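Local coordinates for protein transcription termination factor FttA (Pyrococcus horikoshii, PDB 3AF6) that probably terminates archaeal transcription by cutting nascent RNA as a zinc-dependent nuclease of the metallo-beta-lactamase/beta-CASP family, at residues 192-197 and 235-240; 223-226 and 230-233; 57-62 and 70-75; 21-26 and 33-38. All coordinates share one frame; numbering follows the deposited sequence.

Interaction 1 of 4, residues 192-197 and 235-240; sequences TGLGGF and FDAPEF
The Phe240 ring carries the methyl CD1 of Leu194 over one of its faces. CD1 stands 3.8 Å from the ring centroid and 17° off the normal, a CH-pi contact displaced toward the CG side of the ring, where CD1 lies 3.6 Å from CG. A second ring, that of Phe197, has the CA of Gly193 over the centre of one face, a packing within 192-197 that stays clear of the partner segment. Leu194 turns its other branch, CD2, to Ala237, three residues before Phe240 and the N-cap of helix 238-245, and rests 3.8 Å from the CB of Ala237. Its two methyls are therefore shared between the start of the helix and the first turn. Strand 189-193 belongs to a mixed sheet of the metallo-beta-lactamase domain, and Leu194 and Gly195 together face Ala204 in a classic beta bulge where the chain turns a corner. In the first turn of the helix, Glu239 and Thr192 approach from opposite directions. The glutamate chain is bent at chi2 (-93°), which brings OE1 to 3.8 Å from Thr192 CG2. The threonine hydroxyl is engaged elsewhere, by a hydrogen bond with Thr647 on strand 647-649.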
loop_
_atom_site.group_PDB
_atom_site.type_symbol
_atom_site.label_atom_id
_atom_site.label_comp_id
_atom_site.label_asym_id
_atom_site.label_seq_id
_atom_site.Cartn_x
_atom_site.Cartn_y
_atom_site.Cartn_z
ATOM N N THR A 192 1.901 -17.211 -13.640
ATOM C CA THR A 192 2.181 -18.301 -12.738
ATOM C C THR A 192 2.002 -17.890 -11.296
ATOM O O THR A 192 2.484 -16.837 -10.884
ATOM C CB THR A 192 3.613 -18.782 -12.941
ATOM O OG1 THR A 192 3.774 -19.155 -14.307
ATOM C CG2 THR A 192 3.920 -19.976 -12.052
ATOM N N GLY A 193 1.305 -18.717 -10.525
ATOM C CA GLY A 193 1.112 -18.404 -9.121
ATOM C C GLY A 193 2.283 -18.923 -8.294
ATOM O O GLY A 193 2.570 -20.130 -8.264
ATOM N N LEU A 194 2.979 -18.015 -7.626
ATOM C CA LEU A 194 4.101 -18.413 -6.794
ATOM C C LEU A 194 3.626 -18.521 -5.347
ATOM O O LEU A 194 4.345 -19.026 -4.473
ATOM C CB LEU A 194 5.236 -17.395 -6.928
ATOM C CG LEU A 194 5.832 -17.402 -8.340
ATOM C CD1 LEU A 194 6.936 -16.360 -8.468
ATOM C CD2 LEU A 194 6.375 -18.799 -8.635
ATOM N N GLY A 195 2.397 -18.057 -5.122
ATOM C CA GLY A 195 1.806 -18.082 -3.798
ATOM C C GLY A 195 0.539 -17.256 -3.751
ATOM O O GLY A 195 0.443 -16.207 -4.389
ATOM N N GLY A 196 -0.443 -17.712 -2.987
ATOM C CA GLY A 196 -1.682 -16.970 -2.914
ATOM C C GLY A 196 -2.739 -17.541 -3.840
ATOM O O GLY A 196 -3.800 -16.947 -4.025
ATOM N N PHE A 197 -2.442 -18.674 -4.462
ATOM C CA PHE A 197 -3.424 -19.323 -5.322
ATOM C C PHE A 197 -3.992 -20.424 -4.442
ATOM O O PHE A 197 -3.237 -21.144 -3.794
ATOM C CB PHE A 197 -2.761 -19.911 -6.574
ATOM C CG PHE A 197 -2.550 -18.909 -7.684
ATOM C CD1 PHE A 197 -2.284 -17.568 -7.399
ATOM C CD2 PHE A 197 -2.608 -19.312 -9.019
ATOM C CE1 PHE A 197 -2.079 -16.637 -8.430
ATOM C CE2 PHE A 197 -2.404 -18.390 -10.064
ATOM C CZ PHE A 197 -2.139 -17.047 -9.769
ATOM N N PHE A 235 10.128 -20.034 -4.238
ATOM C CA PHE A 235 11.440 -19.676 -4.772
ATOM C C PHE A 235 11.931 -20.885 -5.545
ATOM O O PHE A 235 12.847 -20.784 -6.365
ATOM C CB PHE A 235 12.431 -19.401 -3.641
ATOM C CG PHE A 235 12.399 -17.998 -3.127
ATOM C CD1 PHE A 235 13.092 -16.990 -3.785
ATOM C CD2 PHE A 235 11.710 -17.687 -1.962
ATOM C CE1 PHE A 235 13.107 -15.688 -3.281
ATOM C CE2 PHE A 235 11.721 -16.384 -1.455
ATOM C CZ PHE A 235 12.421 -15.390 -2.114
ATOM N N ASP A 236 11.315 -22.031 -5.263
ATOM C CA ASP A 236 11.694 -23.269 -5.916
ATOM C C ASP A 236 11.006 -23.506 -7.263
ATOM O O ASP A 236 10.915 -24.639 -7.722
ATOM C CB ASP A 236 11.470 -24.465 -4.969
ATOM C CG ASP A 236 10.013 -24.656 -4.590
ATOM O OD1 ASP A 236 9.214 -23.723 -4.825
ATOM O OD2 ASP A 236 9.671 -25.731 -4.038
ATOM N N ALA A 237 10.512 -22.447 -7.895
ATOM C CA ALA A 237 9.894 -22.596 -9.214
ATOM C C ALA A 237 11.004 -22.357 -10.246
ATOM O O ALA A 237 11.652 -21.316 -10.237
ATOM C CB ALA A 237 8.766 -21.590 -9.398
ATOM N N PRO A 238 11.249 -23.327 -11.137
ATOM C CA PRO A 238 12.299 -23.187 -12.155
ATOM C C PRO A 238 12.276 -21.846 -12.880
ATOM O O PRO A 238 13.302 -21.185 -13.021
ATOM C CB PRO A 238 12.011 -24.340 -13.111
ATOM C CG PRO A 238 11.362 -25.359 -12.243
ATOM C CD PRO A 238 10.456 -24.548 -11.364
ATOM N N GLU A 239 11.092 -21.456 -13.343
ATOM C CA GLU A 239 10.917 -20.209 -14.074
ATOM C C GLU A 239 11.282 -18.986 -13.248
ATOM O O GLU A 239 11.887 -18.050 -13.768
ATOM C CB GLU A 239 9.479 -20.083 -14.552
ATOM C CG GLU A 239 8.473 -20.235 -13.442
ATOM C CD GLU A 239 8.003 -21.651 -13.290
ATOM O OE1 GLU A 239 6.814 -21.895 -13.554
ATOM O OE2 GLU A 239 8.811 -22.522 -12.918
ATOM N N PHE A 240 10.911 -18.993 -11.968
ATOM C CA PHE A 240 11.215 -17.875 -11.082
ATOM C C PHE A 240 12.715 -17.834 -10.772
ATOM O O PHE A 240 13.319 -16.756 -10.805
ATOM C CB PHE A 240 10.380 -17.964 -9.797
ATOM C CG PHE A 240 10.508 -16.760 -8.898
ATOM C CD1 PHE A 240 10.602 -15.476 -9.430
ATOM C CD2 PHE A 240 10.517 -16.906 -7.513
ATOM C CE1 PHE A 240 10.705 -14.354 -8.590
ATOM C CE2 PHE A 240 10.619 -15.794 -6.667
ATOM C CZ PHE A 240 10.714 -14.519 -7.205
#

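Interaction 2 of 4, residues 223-226 and 230-233; sequences AMLN and KAFP
Met224 and Leu225 meet Lys230, Ala231 and Phe232 where the loop following strand 213-216 of the metallo-beta-lactamase domain folds back against the short helix 228-231. Met224 comes first. Its SD lies 4.4 Å from Lys230 CB, while the lysine chain leads off elsewhere: its side chain passes about 4 Å from a bound sulfate, and NZ has a long, weak ion pair with Glu199. The carbonyl of Met224 is turned to the helix, and its O atom lies against Ala231 CB. The CA atoms of Met224 and Ala231 are 5.3 Å apart, the nearest pair of the two segments. Ala231 also has a backbone hydrogen bond with Asn221, earlier in the same loop. Leu225 comes next, its CA 3.9 Å from Ala231 CB. Although its CB points away from the helix, CG sits anti to the carbonyl carbon (chi1 -72°) and the CD2 branch swings back. Helix 282-301 packs on the same leucine through Phe295 and Gln299. CD2 reaches the edge of the Phe232 ring, near its plane, 4.4 Å from CE1.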
loop_
_atom_site.group_PDB
_atom_site.type_symbol
_atom_site.label_atom_id
_atom_site.label_comp_id
_atom_site.label_asym_id
_atom_site.label_seq_id
_atom_site.Cartn_x
_atom_site.Cartn_y
_atom_site.Cartn_z
ATOM N N ALA A 223 1.347 -16.132 9.503
ATOM C CA ALA A 223 0.630 -17.198 10.185
ATOM C C ALA A 223 1.435 -18.491 10.177
ATOM O O ALA A 223 1.081 -19.445 10.867
ATOM C CB ALA A 223 -0.738 -17.431 9.515
ATOM N N MET A 224 2.516 -18.534 9.403
ATOM C CA MET A 224 3.307 -19.750 9.341
ATOM C C MET A 224 4.801 -19.609 9.071
ATOM O O MET A 224 5.361 -20.372 8.284
ATOM C CB MET A 224 2.684 -20.695 8.316
ATOM C CG MET A 224 1.255 -21.047 8.653
ATOM S SD MET A 224 0.545 -22.300 7.624
ATOM C CE MET A 224 1.031 -23.779 8.550
ATOM N N LEU A 225 5.447 -18.649 9.730
ATOM C CA LEU A 225 6.886 -18.464 9.568
ATOM C C LEU A 225 7.607 -19.703 10.085
ATOM O O LEU A 225 8.763 -19.939 9.755
ATOM C CB LEU A 225 7.371 -17.245 10.352
ATOM C CG LEU A 225 7.013 -15.852 9.842
ATOM C CD1 LEU A 225 7.683 -14.805 10.717
ATOM C CD2 LEU A 225 7.479 -15.701 8.406
ATOM N N ASN A 226 6.914 -20.483 10.914
ATOM C CA ASN A 226 7.461 -21.715 11.486
ATOM C C ASN A 226 7.879 -22.690 10.382
ATOM O O ASN A 226 8.757 -23.529 10.587
ATOM C CB ASN A 226 6.420 -22.391 12.401
ATOM C CG ASN A 226 6.408 -21.814 13.828
ATOM O OD1 ASN A 226 7.026 -20.782 14.107
ATOM N ND2 ASN A 226 5.695 -22.486 14.733
ATOM N N LYS A 230 5.849 -23.135 3.629
ATOM C CA LYS A 230 4.448 -22.742 3.607
ATOM C C LYS A 230 4.331 -21.229 3.789
ATOM O O LYS A 230 3.299 -20.637 3.471
ATOM C CB LYS A 230 3.682 -23.451 4.724
ATOM C CG LYS A 230 2.719 -24.532 4.257
ATOM C CD LYS A 230 1.574 -23.943 3.428
ATOM C CE LYS A 230 0.618 -25.029 2.950
ATOM N NZ LYS A 230 -0.387 -24.531 1.957
ATOM N N ALA A 231 5.403 -20.609 4.274
ATOM C CA ALA A 231 5.417 -19.176 4.536
ATOM C C ALA A 231 5.909 -18.281 3.414
ATOM O O ALA A 231 5.581 -17.089 3.384
ATOM C CB ALA A 231 6.245 -18.892 5.787
ATOM N N PHE A 232 6.710 -18.828 2.505
ATOM C CA PHE A 232 7.244 -18.017 1.420
ATOM C C PHE A 232 6.725 -18.383 0.054
ATOM O O PHE A 232 6.255 -19.494 -0.171
ATOM C CB PHE A 232 8.770 -18.136 1.316
ATOM C CG PHE A 232 9.508 -17.886 2.590
ATOM C CD1 PHE A 232 8.931 -17.161 3.627
ATOM C CD2 PHE A 232 10.816 -18.351 2.732
ATOM C CE1 PHE A 232 9.638 -16.899 4.779
ATOM C CE2 PHE A 232 11.540 -18.094 3.881
ATOM C CZ PHE A 232 10.951 -17.365 4.912
ATOM N N PRO A 233 6.803 -17.435 -0.881
ATOM C CA PRO A 233 6.363 -17.671 -2.256
ATOM C C PRO A 233 7.332 -18.746 -2.773
ATOM O O PRO A 233 8.445 -18.879 -2.267
ATOM C CB PRO A 233 6.608 -16.325 -2.927
ATOM C CG PRO A 233 6.318 -15.373 -1.839
ATOM C CD PRO A 233 7.003 -15.998 -0.637
#

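Interaction 3 of 4, residues 57-62 and 70-75; sequences ELIKDL and ISVRPD
Ile70 is held between Ile59 and Leu62, one helical turn apart on helix 59-66, so that the last helix of the KHa domain packs on the strand 70-74 that follows it. The arrangement is that of a type II KH fold, in which this strand runs parallel to strand 41-46 at one side of a three-stranded sheet. The CD1 methyl of Ile70 fits against Leu62, 3.3 Å from its CD2, and also approaches Leu62 CB. Its CG1 faces Ile59 CG2 at 3.5 Å. Ile70 CG1 lies between the backbone N and the carbonyl carbon (chi1 49°), which leads the chain toward the helix while CG2 remains near Leu62 CD2. Two residues on, Val72 extends the contact, its CG1 3.9 Å from Ile59 CD1. Outside this apolar layer, Leu62 is backed by Met25, and Ile70 and Val72 rest on Leu42 and Val46 of strand 41-46. The groove between helix and strand is where KH domains commonly take nucleic acid; consistent with this, a modified residue of the bound ligand, probably the RNA analogue, packs on Ile59 and hydrogen-bonds Ile70 O. On the sheet's other face, Ser71 points away from the helix, and its OG accepts a bond from Arg73 NE of 2.9 Å, the oxygen tilted 21° from the guanidinium plane.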
loop_
_atom_site.group_PDB
_atom_site.type_symbol
_atom_site.label_atom_id
_atom_site.label_comp_id
_atom_site.label_asym_id
_atom_site.label_seq_id
_atom_site.Cartn_x
_atom_site.Cartn_y
_atom_site.Cartn_z
ATOM N N GLU A 57 1.025 23.678 -22.425
ATOM C CA GLU A 57 0.293 23.528 -23.714
ATOM C C GLU A 57 1.145 22.870 -24.790
ATOM O O GLU A 57 0.619 22.260 -25.718
ATOM C CB GLU A 57 -0.197 24.891 -24.198
ATOM C CG GLU A 57 -1.328 25.458 -23.357
ATOM C CD GLU A 57 -1.730 26.856 -23.780
ATOM O OE1 GLU A 57 -2.757 27.357 -23.275
ATOM O OE2 GLU A 57 -1.016 27.454 -24.612
ATOM N N LEU A 58 2.463 23.003 -24.675
ATOM C CA LEU A 58 3.368 22.383 -25.635
ATOM C C LEU A 58 3.632 20.962 -25.154
ATOM O O LEU A 58 3.526 19.997 -25.914
ATOM C CB LEU A 58 4.694 23.147 -25.710
ATOM C CG LEU A 58 5.783 22.491 -26.572
ATOM C CD1 LEU A 58 5.304 22.402 -28.018
ATOM C CD2 LEU A 58 7.078 23.287 -26.482
ATOM N N ILE A 59 3.975 20.852 -23.875
ATOM C CA ILE A 59 4.257 19.570 -23.249
ATOM C C ILE A 59 3.152 18.567 -23.573
ATOM O O ILE A 59 3.423 17.469 -24.059
ATOM C CB ILE A 59 4.362 19.735 -21.724
ATOM C CG1 ILE A 59 5.388 20.821 -21.396
ATOM C CG2 ILE A 59 4.763 18.421 -21.083
ATOM C CD1 ILE A 59 5.438 21.200 -19.933
ATOM N N LYS A 60 1.907 18.957 -23.310
ATOM C CA LYS A 60 0.752 18.101 -23.570
ATOM C C LYS A 60 0.799 17.517 -24.980
ATOM O O LYS A 60 0.420 16.368 -25.194
ATOM C CB LYS A 60 -0.551 18.893 -23.382
ATOM C CG LYS A 60 -0.750 20.023 -24.395
ATOM C CD LYS A 60 -2.026 20.825 -24.133
ATOM C CE LYS A 60 -2.208 21.932 -25.173
ATOM N NZ LYS A 60 -3.418 22.761 -24.925
ATOM N N ASP A 61 1.261 18.314 -25.938
ATOM C CA ASP A 61 1.350 17.868 -27.326
ATOM C C ASP A 61 2.565 16.970 -27.529
ATOM O O ASP A 61 2.479 15.923 -28.170
ATOM C CB ASP A 61 1.449 19.070 -28.275
ATOM C CG ASP A 61 0.168 19.885 -28.331
ATOM O OD1 ASP A 61 -0.871 19.344 -28.764
ATOM O OD2 ASP A 61 0.205 21.071 -27.943
ATOM N N LEU A 62 3.696 17.391 -26.976
ATOM C CA LEU A 62 4.934 16.638 -27.098
ATOM C C LEU A 62 4.737 15.222 -26.567
ATOM O O LEU A 62 5.230 14.255 -27.147
ATOM C CB LEU A 62 6.046 17.346 -26.315
ATOM C CG LEU A 62 7.504 16.954 -26.583
ATOM C CD1 LEU A 62 8.424 17.900 -25.840
ATOM C CD2 LEU A 62 7.759 15.528 -26.148
ATOM N N ILE A 70 6.499 13.179 -20.170
ATOM C CA ILE A 70 7.661 14.059 -20.184
ATOM C C ILE A 70 7.695 15.085 -19.060
ATOM O O ILE A 70 6.704 15.757 -18.777
ATOM C CB ILE A 70 7.765 14.790 -21.538
ATOM C CG1 ILE A 70 6.415 15.407 -21.890
ATOM C CG2 ILE A 70 8.200 13.819 -22.626
ATOM C CD1 ILE A 70 6.381 16.075 -23.241
ATOM N N SER A 71 8.854 15.189 -18.421
ATOM C CA SER A 71 9.068 16.132 -17.334
ATOM C C SER A 71 10.245 17.019 -17.710
ATOM O O SER A 71 11.381 16.550 -17.817
ATOM C CB SER A 71 9.383 15.391 -16.034
ATOM O OG SER A 71 9.709 16.301 -14.999
ATOM N N VAL A 72 9.965 18.300 -17.922
ATOM C CA VAL A 72 10.999 19.256 -18.285
ATOM C C VAL A 72 11.354 20.135 -17.087
ATOM O O VAL A 72 10.491 20.776 -16.489
ATOM C CB VAL A 72 10.539 20.127 -19.469
ATOM C CG1 VAL A 72 9.206 20.775 -19.151
ATOM C CG2 VAL A 72 11.594 21.168 -19.785
ATOM N N ARG A 73 12.634 20.152 -16.737
ATOM C CA ARG A 73 13.108 20.924 -15.595
ATOM C C ARG A 73 14.332 21.735 -16.006
ATOM O O ARG A 73 14.883 21.535 -17.089
ATOM C CB ARG A 73 13.497 19.974 -14.461
ATOM C CG ARG A 73 12.515 18.838 -14.223
ATOM C CD ARG A 73 13.243 17.576 -13.766
ATOM N NE ARG A 73 12.351 16.421 -13.695
ATOM C CZ ARG A 73 12.758 15.173 -13.487
ATOM N NH1 ARG A 73 11.874 14.185 -13.436
ATOM N NH2 ARG A 73 14.047 14.910 -13.333
ATOM N N PRO A 74 14.775 22.666 -15.144
ATOM C CA PRO A 74 15.948 23.485 -15.456
ATOM C C PRO A 74 17.190 22.614 -15.359
ATOM O O PRO A 74 17.160 21.566 -14.717
ATOM C CB PRO A 74 15.912 24.552 -14.372
ATOM C CG PRO A 74 15.382 23.790 -13.199
ATOM C CD PRO A 74 14.235 23.018 -13.818
ATOM N N ASP A 75 18.279 23.036 -15.990
ATOM C CA ASP A 75 19.503 22.252 -15.939
ATOM C C ASP A 75 19.926 22.100 -14.479
ATOM O O ASP A 75 19.881 23.063 -13.711
ATOM C CB ASP A 75 20.610 22.935 -16.744
ATOM C CG ASP A 75 21.794 22.019 -17.002
ATOM O OD1 ASP A 75 22.483 21.633 -16.034
ATOM O OD2 ASP A 75 22.032 21.678 -18.178
#

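Interaction 4 of 4, residues 21-26 and 33-38; sequences VVNQMV and TEIEFE
Val22 and Ile35 meet tip to tip in the KHa domain, joining the last turn of helix 11-22 to strand 32-38, the first strand of the three-stranded KH sheet. The packed part of the contact is this single pair. Ile35 CD1 lies 3.2 Å from Val22 CG1 and 3.9 Å from CG2, so the end of the isoleucine addresses both branches of the valine. Ile35 is fully extended at chi2 (179°), and that length lets it bridge a backbone separation of 9.1 Å between the two CA atoms. Both residues are buried in the layer between helices and sheet: Val22 also packs on Ile44 and on Leu62 of helix 59-66, and Ile35 on Leu42. Arg19, one turn back on the helix, donates from NH2 to the carbonyl of Ile35 and so ties helix to strand on this packed side. The exposed side is much looser. Only 90 Å² is buried between the segments in all, and Asn23 adds little to it. Here the chain leaves the helix, with a backbone bond of 2.9 Å from Met25 N to Val22 O. On the solvent side, the amide of Asn23 merely passes near the isoleucine, its ND2 being hydrogen-bonded to Arg19 O and lying 4.3 Å from Ile35 CD1.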
loop_
_atom_site.group_PDB
_atom_site.type_symbol
_atom_site.label_atom_id
_atom_site.label_comp_id
_atom_site.label_asym_id
_atom_site.label_seq_id
_atom_site.Cartn_x
_atom_site.Cartn_y
_atom_site.Cartn_z
ATOM N N VAL A 21 12.853 14.587 -32.593
ATOM C CA VAL A 21 11.496 15.110 -32.684
ATOM C C VAL A 21 11.234 16.150 -31.603
ATOM O O VAL A 21 10.356 17.000 -31.750
ATOM C CB VAL A 21 10.449 13.978 -32.561
ATOM C CG1 VAL A 21 10.539 13.336 -31.194
ATOM C CG2 VAL A 21 9.054 14.525 -32.805
ATOM N N VAL A 22 11.994 16.079 -30.514
ATOM C CA VAL A 22 11.840 17.033 -29.421
ATOM C C VAL A 22 12.483 18.356 -29.830
ATOM O O VAL A 22 11.855 19.413 -29.751
ATOM C CB VAL A 22 12.501 16.514 -28.124
ATOM C CG1 VAL A 22 13.964 16.220 -28.368
ATOM C CG2 VAL A 22 12.346 17.538 -27.014
ATOM N N ASN A 23 13.737 18.288 -30.274
ATOM C CA ASN A 23 14.464 19.470 -30.726
ATOM C C ASN A 23 13.871 19.892 -32.069
ATOM O O ASN A 23 14.523 20.563 -32.866
ATOM C CB ASN A 23 15.957 19.155 -30.902
ATOM C CG ASN A 23 16.705 19.058 -29.579
ATOM O OD1 ASN A 23 16.777 20.025 -28.822
ATOM N ND2 ASN A 23 17.271 17.890 -29.302
ATOM N N GLN A 24 12.629 19.484 -32.309
ATOM C CA GLN A 24 11.938 19.799 -33.551
ATOM C C GLN A 24 10.560 20.373 -33.238
ATOM O O GLN A 24 9.787 20.680 -34.145
ATOM C CB GLN A 24 11.781 18.530 -34.393
ATOM C CG GLN A 24 11.870 18.748 -35.896
ATOM C CD GLN A 24 13.292 19.026 -36.362
ATOM O OE1 GLN A 24 14.197 18.217 -36.146
ATOM N NE2 GLN A 24 13.494 20.171 -37.006
ATOM N N MET A 25 10.254 20.507 -31.951
ATOM C CA MET A 25 8.965 21.039 -31.522
ATOM C C MET A 25 9.130 22.038 -30.385
ATOM O O MET A 25 8.168 22.359 -29.690
ATOM C CB MET A 25 8.045 19.905 -31.065
ATOM C CG MET A 25 7.811 18.827 -32.111
ATOM S SD MET A 25 6.600 17.595 -31.582
ATOM C CE MET A 25 7.609 16.543 -30.534
ATOM N N VAL A 26 10.353 22.520 -30.194
ATOM C CA VAL A 26 10.639 23.489 -29.141
ATOM C C VAL A 26 11.769 24.417 -29.588
ATOM O O VAL A 26 12.739 23.971 -30.203
ATOM C CB VAL A 26 11.052 22.783 -27.826
ATOM C CG1 VAL A 26 11.291 23.813 -26.733
ATOM C CG2 VAL A 26 9.974 21.805 -27.397
ATOM N N THR A 33 19.851 21.009 -22.778
ATOM C CA THR A 33 21.140 20.471 -22.363
ATOM C C THR A 33 21.204 18.946 -22.423
ATOM O O THR A 33 22.227 18.379 -22.807
ATOM C CB THR A 33 21.491 20.932 -20.932
ATOM O OG1 THR A 33 20.436 20.570 -20.032
ATOM C CG2 THR A 33 21.678 22.440 -20.896
ATOM N N GLU A 34 20.116 18.284 -22.044
ATOM C CA GLU A 34 20.078 16.827 -22.067
ATOM C C GLU A 34 18.663 16.283 -22.046
ATOM O O GLU A 34 17.733 16.943 -21.584
ATOM C CB GLU A 34 20.841 16.245 -20.873
ATOM C CG GLU A 34 20.856 14.719 -20.848
ATOM C CD GLU A 34 21.427 14.148 -19.564
ATOM O OE1 GLU A 34 21.533 12.909 -19.463
ATOM O OE2 GLU A 34 21.764 14.936 -18.656
ATOM N N ILE A 35 18.518 15.064 -22.554
ATOM C CA ILE A 35 17.238 14.373 -22.588
ATOM C C ILE A 35 17.525 12.909 -22.289
ATOM O O ILE A 35 18.066 12.191 -23.125
ATOM C CB ILE A 35 16.566 14.490 -23.969
ATOM C CG1 ILE A 35 16.367 15.963 -24.320
ATOM C CG2 ILE A 35 15.216 13.792 -23.954
ATOM C CD1 ILE A 35 15.728 16.191 -25.670
ATOM N N GLU A 36 17.175 12.483 -21.084
ATOM C CA GLU A 36 17.397 11.106 -20.659
ATOM C C GLU A 36 16.110 10.478 -20.142
ATOM O O GLU A 36 15.090 11.154 -19.999
ATOM C CB GLU A 36 18.456 11.069 -19.556
ATOM C CG GLU A 36 18.189 12.050 -18.422
ATOM C CD GLU A 36 19.080 11.816 -17.212
ATOM O OE1 GLU A 36 20.300 11.616 -17.405
ATOM O OE2 GLU A 36 18.557 11.842 -16.072
ATOM N N PHE A 37 16.161 9.178 -19.867
ATOM C CA PHE A 37 15.004 8.464 -19.340
ATOM C C PHE A 37 15.162 8.287 -17.837
ATOM O O PHE A 37 16.213 7.856 -17.365
ATOM C CB PHE A 37 14.872 7.084 -19.994
ATOM C CG PHE A 37 14.090 7.084 -21.277
ATOM C CD1 PHE A 37 12.771 7.520 -21.303
ATOM C CD2 PHE A 37 14.659 6.617 -22.454
ATOM C CE1 PHE A 37 12.028 7.488 -22.485
ATOM C CE2 PHE A 37 13.925 6.583 -23.638
ATOM C CZ PHE A 37 12.609 7.018 -23.653
ATOM N N GLU A 38 14.129 8.646 -17.086
ATOM C CA GLU A 38 14.140 8.488 -15.634
ATOM C C GLU A 38 12.947 7.621 -15.296
ATOM O O GLU A 38 11.810 8.092 -15.311
ATOM C CB GLU A 38 14.010 9.838 -14.926
ATOM C CG GLU A 38 15.337 10.440 -14.499
ATOM C CD GLU A 38 15.164 11.752 -13.764
ATOM O OE1 GLU A 38 14.440 11.779 -12.739
ATOM O OE2 GLU A 38 15.759 12.755 -14.215
#

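The four contacts form two pairs in different parts of the chain. Interactions 3 and 4 share the KHa sheet, with centres about 9 Å apart, and join directly: Arg73 NH2 makes a salt bridge of 2.9 Å with Glu38 OE2, and Leu58 CD2 packs on Val26 CG2 at 3.4 Å. Interactions 1 and 2 belong to the metallo-beta-lactamase region, centres about 14 Å apart, and touch where Leu194 O meets Pro233 CB (3.8 Å); helices 228-231 and 238-245 follow each other in the chain. Interaction 2 lies closer to the metals, the side chain of Ala231 about 10 Å from that of the zinc ligand Asp260. The centres of interactions 2 and 3 are about 47 Å apart, consistent with an RNA-analogue groove well removed from the metals.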